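Local coordinates for SusD superfamily protein (PDB 3JQ0), which probably binds nutrients, most likely sugars, at the bacterial outer membrane as a member of the SusD family, at residues G47-Q52 / G294-Q299; K321-K326 / G336-K341; F15-H20 / R177-A182. One frame throughout, in Å; residues are numbered along the deposited sequence. Where two conformers were deposited one is given.

Interaction 1. Residues G47-Q52 / G294-Q299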
loop_
_atom_site.group_PDB
_atom_site.type_symbol
_atom_site.label_atom_id
_atom_site.label_comp_id
_atom_site.label_asym_id
_atom_site.label_seq_id
_atom_site.Cartn_x
_atom_site.Cartn_y
_atom_site.Cartn_z
ATOM N N GLY A 47 -8.716 1.092 22.903
ATOM C CA GLY A 47 -9.164 2.279 23.598
ATOM C C GLY A 47 -10.657 2.396 23.761
ATOM O O GLY A 47 -11.121 3.426 24.273
ATOM N N GLY A 48 -11.417 1.417 23.275
ATOM C CA GLY A 48 -12.862 1.392 23.499
ATOM C C GLY A 48 -13.722 2.002 22.420
ATOM O O GLY A 48 -14.928 2.001 22.530
ATOM N N GLU A 49 -13.095 2.535 21.370
ATOM C CA GLU A 49 -13.856 3.141 20.283
ATOM C C GLU A 49 -14.786 2.142 19.624
ATOM O O GLU A 49 -14.404 1.020 19.341
ATOM C CB GLU A 49 -12.936 3.678 19.193
ATOM C CG GLU A 49 -11.988 4.814 19.568
ATOM C CD GLU A 49 -10.640 4.403 20.064
ATOM O OE1 GLU A 49 -10.512 3.379 20.720
ATOM O OE2 GLU A 49 -9.692 5.183 19.755
ATOM N N ALA A 50 -15.966 2.613 19.235
ATOM C CA ALA A 50 -16.793 1.911 18.281
ATOM C C ALA A 50 -16.050 1.907 16.942
ATOM O O ALA A 50 -15.530 2.927 16.514
ATOM C CB ALA A 50 -18.150 2.597 18.149
ATOM N N SER A 51 -16.050 0.769 16.227
ATOM C CA SER A 51 -15.394 0.695 14.929
ATOM C C SER A 51 -16.259 1.197 13.785
ATOM O O SER A 51 -15.730 1.470 12.715
ATOM C CB SER A 51 -14.842 -0.692 14.664
ATOM O OG SER A 51 -15.801 -1.707 14.943
ATOM N N GLN A 52 -17.554 1.407 14.017
ATOM C CA GLN A 52 -18.402 2.139 13.097
ATOM C C GLN A 52 -18.361 1.618 11.689
ATOM O O GLN A 52 -18.292 2.385 10.732
ATOM C CB GLN A 52 -18.115 3.623 13.144
ATOM C CG GLN A 52 -18.286 4.254 14.531
ATOM C CD GLN A 52 -19.702 4.406 14.967
ATOM O OE1 GLN A 52 -20.598 3.685 14.491
ATOM N NE2 GLN A 52 -19.941 5.334 15.906
ATOM N N GLY A 294 -5.635 10.759 18.127
ATOM C CA GLY A 294 -6.451 10.362 17.021
ATOM C C GLY A 294 -7.587 9.502 17.492
ATOM O O GLY A 294 -7.954 9.492 18.669
ATOM N N LEU A 295 -8.164 8.761 16.567
ATOM C CA LEU A 295 -9.224 7.814 16.828
ATOM C C LEU A 295 -8.868 6.495 16.147
ATOM O O LEU A 295 -8.416 6.506 15.004
ATOM C CB LEU A 295 -10.525 8.383 16.285
ATOM C CG LEU A 295 -11.852 7.762 16.622
ATOM C CD1 LEU A 295 -12.250 8.153 18.015
ATOM C CD2 LEU A 295 -12.963 8.297 15.641
ATOM N N THR A 296 -9.043 5.371 16.847
ATOM C CA THR A 296 -8.762 4.064 16.294
ATOM C C THR A 296 -10.053 3.317 16.025
ATOM O O THR A 296 -10.813 3.006 16.968
ATOM C CB THR A 296 -7.875 3.239 17.249
ATOM O OG1 THR A 296 -6.683 3.974 17.487
ATOM C CG2 THR A 296 -7.539 1.875 16.719
ATOM N N GLN A 297 -10.309 3.035 14.740
ATOM C CA GLN A 297 -11.421 2.152 14.349
ATOM C C GLN A 297 -11.007 0.836 13.689
ATOM O O GLN A 297 -11.823 -0.057 13.571
ATOM C CB GLN A 297 -12.398 2.915 13.415
ATOM C CG GLN A 297 -13.102 4.056 14.094
ATOM C CD GLN A 297 -14.106 4.745 13.245
ATOM O OE1 GLN A 297 -14.135 4.551 12.022
ATOM N NE2 GLN A 297 -14.926 5.598 13.872
ATOM N N LEU A 298 -9.716 0.718 13.321
ATOM C CA LEU A 298 -9.108 -0.500 12.825
ATOM C C LEU A 298 -7.968 -0.823 13.780
ATOM O O LEU A 298 -7.073 0.016 13.952
ATOM C CB LEU A 298 -8.562 -0.323 11.400
ATOM C CG LEU A 298 -9.560 -0.417 10.239
ATOM C CD1 LEU A 298 -8.889 0.021 8.937
ATOM C CD2 LEU A 298 -10.173 -1.851 10.147
ATOM N N GLN A 299 -8.038 -1.977 14.446
ATOM C CA GLN A 299 -7.109 -2.356 15.513
ATOM C C GLN A 299 -6.302 -3.564 15.090
ATOM O O GLN A 299 -6.846 -4.667 14.909
ATOM C CB GLN A 299 -7.941 -2.661 16.764
ATOM C CG GLN A 299 -7.133 -3.233 17.913
ATOM C CD GLN A 299 -6.089 -2.303 18.449
ATOM O OE1 GLN A 299 -6.436 -1.217 18.959
ATOM N NE2 GLN A 299 -4.821 -2.707 18.398
HETATM O O HOH W 1 -15.389 5.622 16.864
HETATM O O HOH W 2 -16.251 4.443 10.285
#
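Glu49 reaches across to the backbone of Thr296, and this is the one direct hydrogen bond joining 47-52 to 294-299. Thr296 N donates a hydrogen bond to Glu49 OE2 at 3.0 Å, nearly straight at 165°, but from well above the carboxylate plane. The rest of the acid's chain lies against the same residue: Glu49 CB is 3.1 Å from Thr296 O, a carbonyl that is buried here and has no polar partner in the model. Glu49 CG also touches Leu295 CD1 at 3.7 Å, the two side chains running in opposite directions. The bend at chi2 (91°) sets CD against Thr296 O and N instead of letting the chain run straight on.

Further along, the extended side chain of Gln297 lies against the backbone of Ala50 and Ser51 and the start of the Gln52 side chain. Gln297 CG packs at 3.6 Å on Ala50 O, while Ser51 CB rests 3.3 Å from Gln297 O. Two waters tie down the amide. One donates to Ala50 O and accepts from Gln297 NE2; the other donates to both Gln52 O and Gln297 OE1, the latter at 2.7 Å. Each end of the amide therefore has a water bridge to the backbone opposite, which would fix its flip.

Behind this layer, Ser51 OG is bonded to Glu55, and backbone bonds tie Leu295 to Arg262 and Gln297 to Arg264. Segment 294-299 packs on helix 262-265. Segment 47-52 follows strand 41-43, whose antiparallel partner is strand 299-300.

Interaction 2. Residues K321-K326 / G336-K341; sequences KAVYKK and GPITYK
Lys321 sends its CG anti to the backbone N (chi1 -177°), while Tyr340 CG sits off the staggered positions (chi1 -144°), and the ring lies alongside the lysine chain. Lys321 CB sits over the centre of the tyrosine ring, 3.7 Å from the centroid, a CH-pi contact close to the ring normal. Both polar ends turn to Asp289: the lysine by a salt bridge, the tyrosine hydroxyl by a hydrogen bond. An alanine in place of Tyr340 would probably leave Lys321 CB without its aromatic cover and Asp289 OD1 without the phenolic partner.

The backbones are paired more regularly. Lys321 and Ile338 exchange two bonds, with Ile338 N to Lys321 O the shorter at 2.8 Å. Val323 and Gly336 form the next hydrogen-bonded pair; Val323 N meets Gly336 O nearly head-on, whereas Gly336 N to Val323 O is longer, 3.2 Å. Between them Ala322 faces Pro337 in a non-hydrogen-bonded pair. On the face carrying Lys321, the side chains of Val323 and Ile338 cross at about a right angle.

Strands 320-326 and 332-339, successive in the chain and paired antiparallel, form a beta hairpin within the RagB/SusD family region; the segments run at 135° to each other.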
loop_
_atom_site.group_PDB
_atom_site.type_symbol
_atom_site.label_atom_id
_atom_site.label_comp_id
_atom_site.label_asym_id
_atom_site.label_seq_id
_atom_site.Cartn_x
_atom_site.Cartn_y
_atom_site.Cartn_z
ATOM N N LYS A 321 3.862 -0.077 18.439
ATOM C CA LYS A 321 4.289 0.092 19.833
ATOM C C LYS A 321 3.327 -0.655 20.733
ATOM O O LYS A 321 2.110 -0.528 20.608
ATOM C CB LYS A 321 4.419 1.552 20.270
ATOM C CG LYS A 321 4.943 1.675 21.713
ATOM C CD LYS A 321 5.432 3.079 22.073
ATOM C CE LYS A 321 6.242 3.136 23.383
ATOM N NZ LYS A 321 7.356 4.125 23.278
ATOM N N ALA A 322 3.886 -1.410 21.668
ATOM C CA ALA A 322 3.084 -2.079 22.690
ATOM C C ALA A 322 2.766 -1.092 23.798
ATOM O O ALA A 322 3.674 -0.471 24.374
ATOM C CB ALA A 322 3.865 -3.291 23.247
ATOM N N VAL A 323 1.501 -1.034 24.169
ATOM C CA VAL A 323 1.088 -0.350 25.378
ATOM C C VAL A 323 0.576 -1.371 26.400
ATOM O O VAL A 323 0.113 -2.457 26.056
ATOM C CB VAL A 323 0.061 0.774 25.104
ATOM C CG1 VAL A 323 0.647 1.835 24.159
ATOM C CG2 VAL A 323 -1.282 0.270 24.578
ATOM N N TYR A 324 0.756 -0.986 27.638
ATOM C CA TYR A 324 0.517 -1.788 28.812
ATOM C C TYR A 324 -0.434 -1.031 29.718
ATOM O O TYR A 324 -0.735 0.160 29.542
ATOM C CB TYR A 324 1.864 -2.094 29.543
ATOM C CG TYR A 324 2.840 -2.853 28.699
ATOM C CD1 TYR A 324 3.547 -2.227 27.671
ATOM C CD2 TYR A 324 3.066 -4.205 28.923
ATOM C CE1 TYR A 324 4.421 -2.926 26.875
ATOM C CE2 TYR A 324 3.947 -4.911 28.121
ATOM C CZ TYR A 324 4.592 -4.287 27.075
ATOM O OH TYR A 324 5.479 -4.987 26.260
ATOM N N LYS A 325 -0.922 -1.714 30.752
ATOM C CA LYS A 325 -1.556 -1.024 31.875
ATOM C C LYS A 325 -0.986 -1.600 33.169
ATOM O O LYS A 325 -0.694 -2.819 33.281
ATOM C CB LYS A 325 -3.089 -1.109 31.819
ATOM C CG LYS A 325 -3.715 -0.228 30.733
ATOM C CD LYS A 325 -5.174 -0.555 30.429
ATOM C CE LYS A 325 -6.122 -0.285 31.540
ATOM N NZ LYS A 325 -7.520 -0.814 31.159
ATOM N N LYS A 326 -0.833 -0.724 34.147
ATOM C CA LYS A 326 -0.374 -1.119 35.473
ATOM C C LYS A 326 -1.573 -1.044 36.396
ATOM O O LYS A 326 -2.156 0.041 36.583
ATOM C CB LYS A 326 0.713 -0.179 35.949
ATOM C CG LYS A 326 1.270 -0.615 37.341
ATOM C CD LYS A 326 2.554 0.100 37.662
ATOM C CE LYS A 326 2.359 1.525 37.846
ATOM N NZ LYS A 326 3.665 2.217 38.186
ATOM N N GLY A 336 -2.165 -3.854 24.388
ATOM C CA GLY A 336 -2.302 -4.013 22.964
ATOM C C GLY A 336 -1.316 -3.150 22.223
ATOM O O GLY A 336 -0.570 -2.366 22.816
ATOM N N PRO A 337 -1.377 -3.223 20.886
ATOM C CA PRO A 337 -0.462 -2.441 20.036
ATOM C C PRO A 337 -1.126 -1.181 19.527
ATOM O O PRO A 337 -2.365 -1.143 19.324
ATOM C CB PRO A 337 -0.173 -3.420 18.890
ATOM C CG PRO A 337 -1.482 -4.111 18.714
ATOM C CD PRO A 337 -2.103 -4.237 20.077
ATOM N N ILE A 338 -0.308 -0.166 19.265
ATOM C CA ILE A 338 -0.720 1.041 18.552
ATOM C C ILE A 338 0.083 1.143 17.250
ATOM O O ILE A 338 1.242 0.727 17.144
ATOM C CB ILE A 338 -0.611 2.339 19.385
ATOM C CG1 ILE A 338 0.832 2.608 19.785
ATOM C CG2 ILE A 338 -1.520 2.277 20.594
ATOM C CD1 ILE A 338 1.088 4.034 20.355
ATOM N N THR A 339 -0.605 1.675 16.247
ATOM C CA THR A 339 -0.019 1.967 14.939
ATOM C C THR A 339 1.109 2.966 15.078
ATOM O O THR A 339 0.918 4.037 15.639
ATOM C CB THR A 339 -1.102 2.563 14.042
ATOM O OG1 THR A 339 -2.248 1.733 14.044
ATOM C CG2 THR A 339 -0.585 2.808 12.636
ATOM N N TYR A 340 2.295 2.646 14.545
ATOM C CA TYR A 340 3.482 3.445 14.900
ATOM C C TYR A 340 4.362 3.821 13.703
ATOM O O TYR A 340 5.253 4.619 13.883
ATOM C CB TYR A 340 4.307 2.687 15.964
ATOM C CG TYR A 340 4.982 3.561 17.005
ATOM C CD1 TYR A 340 4.246 4.378 17.842
ATOM C CD2 TYR A 340 6.350 3.456 17.204
ATOM C CE1 TYR A 340 4.882 5.121 18.823
ATOM C CE2 TYR A 340 6.972 4.179 18.201
ATOM C CZ TYR A 340 6.231 4.991 18.999
ATOM O OH TYR A 340 6.867 5.715 20.020
ATOM N N LYS A 341 4.086 3.320 12.499
ATOM C CA LYS A 341 5.023 3.539 11.398
ATOM C C LYS A 341 5.186 4.991 10.996
ATOM O O LYS A 341 6.257 5.435 10.666
ATOM C CB LYS A 341 4.568 2.727 10.180
ATOM C CG LYS A 341 5.416 2.976 8.925
ATOM C CD LYS A 341 5.060 1.999 7.795
ATOM C CE LYS A 341 5.768 0.651 7.951
ATOM N NZ LYS A 341 5.335 -0.327 6.901
#

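Interaction 3. Residues F15-H20 / R177-A182; sequences FNTGLH and RHFWSA. With GOL (glycerol), chain D.
His20 and Trp180 make the hydrogen bond that joins helix 9-25 to the segment 177-182, a loop that leads into helix 182-199. Trp180 N donates to His20 NE2 over 2.9 Å, nearly straight, and is tilted 17° from the imidazole plane. His20 CG stands anti to the carbonyl carbon (chi1 -74°), on a CB that already heads toward the loop. At the other nitrogen, His20 ND1 donates to Asn16 O at 2.9 Å, with the acceptor in the ring plane. That carbonyl also takes the helical bond from His20 N, the two donors coming from opposite faces of its plane. Gripped at both nitrogens, the imidazole is fixed in rotation; donating from ND1 and accepting at NE2, it is most likely the neutral form.

The aromatic contact is between His20 and Phe179. Their rings are 4.2 Å apart at the centroids with planes inclined by 33°, neither a parallel stack nor a perpendicular one. Phe179 CD2 stands over the centre of the imidazole and comes within 3.4 Å of His20 CE1.

Polar groups of the helix line the rim of the phenylalanine. Asn16 ND2 is 3.7 Å from Phe179 CD2, near the ring plane, and its own hydrogen bond goes to Glu106. Thr17 OG1 lies at the edge by Phe179 CZ and is bonded to Thr13 O.

A glycerol, probably from the crystallisation liquor, spans the two segments: O1 donates to His178 O at 2.7 Å and O2 more weakly to His20 O, while His248 N is another partner.

Beyond Trp180, Ser181 is the N-cap of helix 182-199. The contact thus pins the lead-in of that helix to helix 9-25, a helix-to-loop junction consistent with the TPR-like helical packing of this family.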
loop_
_atom_site.group_PDB
_atom_site.type_symbol
_atom_site.label_atom_id
_atom_site.label_comp_id
_atom_site.label_asym_id
_atom_site.label_seq_id
_atom_site.Cartn_x
_atom_site.Cartn_y
_atom_site.Cartn_z
ATOM N N PHE A 15 -2.614 21.636 -14.535
ATOM C CA PHE A 15 -3.559 20.516 -14.681
ATOM C C PHE A 15 -2.918 19.195 -14.217
ATOM O O PHE A 15 -3.553 18.414 -13.512
ATOM C CB PHE A 15 -4.070 20.409 -16.128
ATOM C CG PHE A 15 -5.356 19.657 -16.253
ATOM C CD1 PHE A 15 -5.395 18.285 -16.402
ATOM C CD2 PHE A 15 -6.558 20.336 -16.158
ATOM C CE1 PHE A 15 -6.553 17.625 -16.504
ATOM C CE2 PHE A 15 -7.740 19.684 -16.291
ATOM C CZ PHE A 15 -7.740 18.302 -16.475
ATOM N N ASN A 16 -1.661 19.002 -14.586
ATOM C CA ASN A 16 -0.926 17.822 -14.150
ATOM C C ASN A 16 -0.810 17.766 -12.625
ATOM O O ASN A 16 -0.955 16.716 -11.980
ATOM C CB ASN A 16 0.469 17.789 -14.790
ATOM C CG ASN A 16 1.193 16.499 -14.530
ATOM O OD1 ASN A 16 0.620 15.401 -14.698
ATOM N ND2 ASN A 16 2.474 16.602 -14.162
ATOM N N THR A 17 -0.536 18.932 -12.029
ATOM C CA THR A 17 -0.442 19.034 -10.596
ATOM C C THR A 17 -1.808 18.656 -9.979
ATOM O O THR A 17 -1.884 17.926 -8.979
ATOM C CB THR A 17 0.036 20.450 -10.192
ATOM O OG1 THR A 17 1.330 20.629 -10.760
ATOM C CG2 THR A 17 0.095 20.615 -8.682
ATOM N N GLY A 18 -2.888 19.137 -10.598
ATOM C CA GLY A 18 -4.213 18.793 -10.155
ATOM C C GLY A 18 -4.522 17.298 -10.249
ATOM O O GLY A 18 -5.196 16.747 -9.341
ATOM N N LEU A 19 -4.067 16.633 -11.307
ATOM C CA LEU A 19 -4.270 15.171 -11.427
ATOM C C LEU A 19 -3.616 14.470 -10.249
ATOM O O LEU A 19 -4.172 13.541 -9.648
ATOM C CB LEU A 19 -3.688 14.628 -12.712
ATOM C CG LEU A 19 -4.378 15.106 -13.975
ATOM C CD1 LEU A 19 -3.664 14.478 -15.199
ATOM C CD2 LEU A 19 -5.861 14.799 -13.978
ATOM N N HIS A 20 -2.400 14.864 -9.938
ATOM C CA HIS A 20 -1.669 14.277 -8.824
ATOM C C HIS A 20 -2.349 14.562 -7.480
ATOM O O HIS A 20 -2.393 13.699 -6.599
ATOM C CB HIS A 20 -0.197 14.687 -8.861
ATOM C CG HIS A 20 0.598 13.999 -9.940
ATOM N ND1 HIS A 20 0.587 14.370 -11.275
ATOM C CD2 HIS A 20 1.461 12.946 -9.849
ATOM C CE1 HIS A 20 1.432 13.569 -11.921
ATOM N NE2 HIS A 20 1.940 12.665 -11.103
ATOM N N ARG A 177 9.951 12.559 -7.144
ATOM C CA ARG A 177 9.446 11.231 -6.779
ATOM C C ARG A 177 8.010 11.273 -6.316
ATOM O O ARG A 177 7.412 10.212 -6.166
ATOM C CB ARG A 177 10.341 10.619 -5.707
ATOM C CG ARG A 177 11.753 10.379 -6.176
ATOM C CD ARG A 177 12.745 10.239 -5.000
ATOM N NE ARG A 177 14.115 10.276 -5.496
ATOM C CZ ARG A 177 14.830 9.231 -5.862
ATOM N NH1 ARG A 177 14.405 8.000 -5.683
ATOM N NH2 ARG A 177 16.053 9.415 -6.336
ATOM N N HIS A 178 7.466 12.465 -6.079
ATOM C CA HIS A 178 6.057 12.574 -5.740
ATOM C C HIS A 178 5.165 12.798 -6.960
ATOM O O HIS A 178 3.969 12.957 -6.809
ATOM C CB HIS A 178 5.892 13.666 -4.697
ATOM C CG HIS A 178 6.312 15.005 -5.203
ATOM N ND1 HIS A 178 7.539 15.203 -5.795
ATOM C CD2 HIS A 178 5.667 16.182 -5.233
ATOM C CE1 HIS A 178 7.626 16.460 -6.172
ATOM N NE2 HIS A 178 6.517 17.073 -5.817
ATOM N N PHE A 179 5.756 12.753 -8.159
ATOM C CA PHE A 179 5.027 12.766 -9.414
ATOM C C PHE A 179 5.311 11.446 -10.115
ATOM O O PHE A 179 6.356 10.831 -9.933
ATOM C CB PHE A 179 5.425 13.967 -10.304
ATOM C CG PHE A 179 4.691 15.241 -9.945
ATOM C CD1 PHE A 179 4.863 15.880 -8.716
ATOM C CD2 PHE A 179 3.795 15.797 -10.829
ATOM C CE1 PHE A 179 4.164 17.046 -8.423
ATOM C CE2 PHE A 179 3.095 16.948 -10.517
ATOM C CZ PHE A 179 3.245 17.548 -9.324
ATOM N N TRP A 180 4.375 11.016 -10.969
ATOM C CA TRP A 180 4.539 9.776 -11.682
ATOM C C TRP A 180 5.769 9.839 -12.599
ATOM O O TRP A 180 6.128 10.898 -13.097
ATOM C CB TRP A 180 3.254 9.418 -12.458
ATOM C CG TRP A 180 3.161 7.980 -12.876
ATOM C CD1 TRP A 180 3.640 7.414 -14.038
ATOM C CD2 TRP A 180 2.569 6.923 -12.118
ATOM N NE1 TRP A 180 3.342 6.077 -14.040
ATOM C CE2 TRP A 180 2.711 5.730 -12.886
ATOM C CE3 TRP A 180 1.903 6.864 -10.895
ATOM C CZ2 TRP A 180 2.263 4.500 -12.449
ATOM C CZ3 TRP A 180 1.443 5.623 -10.447
ATOM C CH2 TRP A 180 1.615 4.464 -11.233
ATOM N N SER A 181 6.408 8.700 -12.836
ATOM C CA SER A 181 7.696 8.640 -13.560
ATOM C C SER A 181 7.800 7.299 -14.277
ATOM O O SER A 181 6.977 6.374 -14.080
ATOM C CB SER A 181 8.858 8.778 -12.578
ATOM O OG SER A 181 8.944 7.631 -11.749
ATOM N N ALA A 182 8.862 7.136 -15.059
ATOM C CA ALA A 182 9.081 5.899 -15.784
ATOM C C ALA A 182 9.202 4.686 -14.872
ATOM O O ALA A 182 8.693 3.603 -15.192
ATOM C CB ALA A 182 10.304 6.002 -16.685
HETATM C C1 GOL D . 1.156 13.700 -4.907
HETATM O O1 GOL D . 2.487 13.579 -4.609
HETATM C C2 GOL D . 0.677 15.087 -4.578
HETATM O O2 GOL D . -0.625 15.335 -5.000
HETATM C C3 GOL D . 1.531 16.191 -5.186
HETATM O O3 GOL D . 2.237 15.802 -6.344
#

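How the interactions relate
Interactions 1 and 2 are neighbours, their centres about 14 Å apart, and Gln299 NE2 probably donates a hydrogen bond to Pro337 O at 3.1 Å. Helix 262-265 serves both: Leu298 packs on Leu265, whose carbonyl also accepts from Thr339 OG1. Interaction 3 stands apart, its centre about 33 Å from that of interaction 1 and 36 Å from that of interaction 2, across the chain's centre from the latter. Along the sequence interactions 3 and 1 interlock, in the order 15-20, 47-52, 177-182, 294-299, and the hairpin of interaction 2 follows. Interaction 1 joins the N-terminal family region to the later SusD region; interactions 3 and 2 each stay on one side of that division.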